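Local structure of PHB depolymerase (Penicillium funiculosum, 2D81) at residues Y94-G98 with M109-K113. The protein hydrolyses the ester bonds of polyhydroxybutyrate, using a circularly permuted alpha/beta hydrolase fold. Residues are numbered along the deposited sequence; the frame is centred on the assembly and turned at random.
Sequences YMWTG and MNQLK
Met-95 and Met-109 make the apolar centre of this strand-helix contact: the terminal methyl CE of Met-109 presses on CB of Met-95 at 3.5 Å, the two side chains running obliquely to each other. Bends at chi2 (-62°) and chi3 (-71°) fold the Met-109 chain so that CE also lies 3.5 Å from the backbone O of Trp-96. Farther along, the sulfur of Met-95 rests against the helix, with SD 3.8 Å from CA of Lys-113 and 4.0 Å from CG of Leu-112. Of the Lys-113 side chain CB and CG take part, the extended chain leading its end away. With an alanine at Met-95, sulfur and methyl are lost and a gap would probably open beside Leu-112 and the Lys-113 backbone. At the other end, CB of Thr-97 meets CG of Met-109 at 4.0 Å. Within the strand, Thr-97 OG1 donates to the O of Gly-98 (3.0 Å) from above the carbonyl plane. The segments run nearly antiparallel, at 161°, as expected where helix 106-116 runs back over one face of the sheet in the beta-alpha-beta crossover from strand 92-98 to strand 125-130. Tyr-127 of the latter touches both methionines, while Val-42 of strand 39-43 meets Met-109 and Leu-112.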
ATOM      1  N   TYR A  94       1.824   6.914  -8.351  1.00  5.12           N
ATOM      2  CA  TYR A  94       0.733   6.350  -9.134  1.00  5.44           C
ATOM      3  C   TYR A  94      -0.547   6.381  -8.307  1.00  4.83           C
ATOM      4  O   TYR A  94      -0.543   6.012  -7.136  1.00  6.37           O
ATOM      5  CB  TYR A  94       1.057   4.903  -9.520  1.00  5.40           C
ATOM      6  CG  TYR A  94      -0.102   4.173 -10.163  1.00  5.62           C
ATOM      7  CD1 TYR A  94      -0.343   4.272 -11.531  1.00  6.54           C
ATOM      8  CD2 TYR A  94      -0.977   3.407  -9.393  1.00  6.79           C
ATOM      9  CE1 TYR A  94      -1.428   3.625 -12.117  1.00  7.46           C
ATOM     10  CE2 TYR A  94      -2.066   2.760  -9.967  1.00  8.32           C
ATOM     11  CZ  TYR A  94      -2.284   2.873 -11.329  1.00  6.41           C
ATOM     12  OH  TYR A  94      -3.363   2.243 -11.897  1.00  7.02           O
ATOM     13  N   MET A  95      -1.638   6.826  -8.920  1.00  4.40           N
ATOM     14  CA  MET A  95      -2.931   6.888  -8.245  1.00  5.43           C
ATOM     15  C   MET A  95      -4.036   6.345  -9.143  1.00  5.68           C
ATOM     16  O   MET A  95      -4.045   6.601 -10.347  1.00  7.35           O
ATOM     17  CB  MET A  95      -3.248   8.329  -7.840  1.00  5.60           C
ATOM     18  CG  MET A  95      -2.379   8.840  -6.704  1.00  5.36           C
ATOM     19  SD  MET A  95      -2.638  10.586  -6.363  1.00  7.27           S
ATOM     20  CE  MET A  95      -1.538  11.302  -7.581  1.00  4.84           C
ATOM     21  N   TRP A  96      -4.959   5.590  -8.554  1.00  5.61           N
ATOM     22  CA  TRP A  96      -6.045   4.966  -9.308  1.00  5.36           C
ATOM     23  C   TRP A  96      -7.356   5.043  -8.549  1.00  4.83           C
ATOM     24  O   TRP A  96      -7.392   4.891  -7.330  1.00  5.06           O
ATOM     25  CB  TRP A  96      -5.732   3.491  -9.589  1.00  5.56           C
ATOM     26  CG  TRP A  96      -6.847   2.770 -10.308  1.00  5.84           C
ATOM     27  CD1 TRP A  96      -7.059   2.724 -11.658  1.00  5.45           C
ATOM     28  CD2 TRP A  96      -7.919   2.025  -9.710  1.00  5.26           C
ATOM     29  NE1 TRP A  96      -8.194   2.002 -11.937  1.00  6.58           N
ATOM     30  CE2 TRP A  96      -8.742   1.560 -10.761  1.00  6.41           C
ATOM     31  CE3 TRP A  96      -8.266   1.707  -8.387  1.00  5.53           C
ATOM     32  CZ2 TRP A  96      -9.890   0.789 -10.533  1.00  6.67           C
ATOM     33  CZ3 TRP A  96      -9.411   0.940  -8.161  1.00  7.19           C
ATOM     34  CH2 TRP A  96     -10.208   0.491  -9.231  1.00  5.93           C
ATOM     35  N   THR A  97      -8.437   5.272  -9.283  1.00  4.99           N
ATOM     36  CA  THR A  97      -9.767   5.128  -8.722  1.00  6.44           C
ATOM     37  C   THR A  97     -10.707   4.541  -9.766  1.00  5.93           C
ATOM     38  O   THR A  97     -10.527   4.750 -10.968  1.00  6.10           O
ATOM     39  CB  THR A  97     -10.322   6.485  -8.248  1.00  8.02           C
ATOM     40  OG1 THR A  97     -11.617   6.292  -7.663  1.00  8.69           O
ATOM     41  CG2 THR A  97     -10.432   7.454  -9.416  1.00  7.80           C
ATOM     42  N   GLY A  98     -11.698   3.790  -9.303  1.00  6.75           N
ATOM     43  CA  GLY A  98     -12.806   3.428 -10.169  1.00  7.24           C
ATOM     44  C   GLY A  98     -13.792   4.582 -10.171  1.00  7.58           C
ATOM     45  O   GLY A  98     -13.978   5.236  -9.147  1.00  6.93           O
ATOM     46  N   MET A 109     -10.054  10.432  -3.738  1.00  5.25           N
ATOM     47  CA  MET A 109      -8.762  10.252  -4.389  1.00  5.29           C
ATOM     48  C   MET A 109      -8.257  11.535  -5.043  1.00  6.03           C
ATOM     49  O   MET A 109      -7.055  11.792  -5.061  1.00  7.17           O
ATOM     50  CB  MET A 109      -8.830   9.122  -5.420  1.00  6.03           C
ATOM     51  CG  MET A 109      -8.549   7.745  -4.834  1.00  6.55           C
ATOM     52  SD  MET A 109      -6.868   7.617  -4.137  1.00  8.68           S
ATOM     53  CE  MET A 109      -5.890   7.617  -5.650  1.00  6.26           C
ATOM     54  N   ASN A 110      -9.168  12.352  -5.563  1.00  7.00           N
ATOM     55  CA  ASN A 110      -8.762  13.608  -6.183  1.00  7.70           C
ATOM     56  C   ASN A 110      -8.134  14.558  -5.167  1.00  7.60           C
ATOM     57  O   ASN A 110      -7.236  15.326  -5.508  1.00  6.53           O
ATOM     58  CB  ASN A 110      -9.952  14.300  -6.848  1.00  6.92           C
ATOM     59  CG  ASN A 110      -9.552  15.580  -7.563  1.00  9.94           C
ATOM     60  OD1 ASN A 110      -8.859  15.547  -8.587  1.00 10.67           O
ATOM     61  ND2 ASN A 110      -9.973  16.715  -7.021  1.00 11.02           N
ATOM     62  N   GLN A 111      -8.611  14.515  -3.924  1.00  7.42           N
ATOM     63  CA  GLN A 111      -8.039  15.355  -2.874  1.00  7.47           C
ATOM     64  C   GLN A 111      -6.624  14.910  -2.513  1.00  6.38           C
ATOM     65  O   GLN A 111      -5.773  15.736  -2.182  1.00  6.50           O
ATOM     66  CB  GLN A 111      -8.914  15.335  -1.616  1.00  8.17           C
ATOM     67  CG  GLN A 111     -10.245  16.073  -1.739  1.00 11.73           C
ATOM     68  CD  GLN A 111     -10.076  17.553  -2.022  1.00 16.46           C
ATOM     69  OE1 GLN A 111      -9.821  17.956  -3.156  1.00 20.26           O
ATOM     70  NE2 GLN A 111     -10.210  18.374  -0.982  1.00 17.54           N
ATOM     71  N   LEU A 112      -6.372  13.605  -2.565  1.00  6.22           N
ATOM     72  CA  LEU A 112      -5.011  13.107  -2.400  1.00  6.36           C
ATOM     73  C   LEU A 112      -4.118  13.653  -3.509  1.00  7.16           C
ATOM     74  O   LEU A 112      -2.988  14.072  -3.255  1.00  7.30           O
ATOM     75  CB  LEU A 112      -4.984  11.577  -2.429  1.00  6.45           C
ATOM     76  CG  LEU A 112      -3.592  10.928  -2.451  1.00  4.55           C
ATOM     77  CD1 LEU A 112      -2.820  11.272  -1.184  1.00  5.20           C
ATOM     78  CD2 LEU A 112      -3.755   9.416  -2.569  1.00  6.00           C
ATOM     79  N   LYS A 113      -4.624  13.644  -4.738  1.00  6.58           N
ATOM     80  CA  LYS A 113      -3.870  14.182  -5.864  1.00  6.02           C
ATOM     81  C   LYS A 113      -3.541  15.651  -5.613  1.00  5.67           C
ATOM     82  O   LYS A 113      -2.406  16.082  -5.794  1.00  5.40           O
ATOM     83  CB  LYS A 113      -4.675  14.052  -7.156  1.00  6.78           C
ATOM     84  CG  LYS A 113      -3.956  14.590  -8.388  1.00 10.93           C
ATOM     85  CD  LYS A 113      -4.806  14.403  -9.632  1.00 12.62           C
ATOM     86  CE  LYS A 113      -4.072  14.867 -10.876  1.00 15.74           C
ATOM     87  NZ  LYS A 113      -4.935  14.762 -12.082  1.00 21.08           N
TER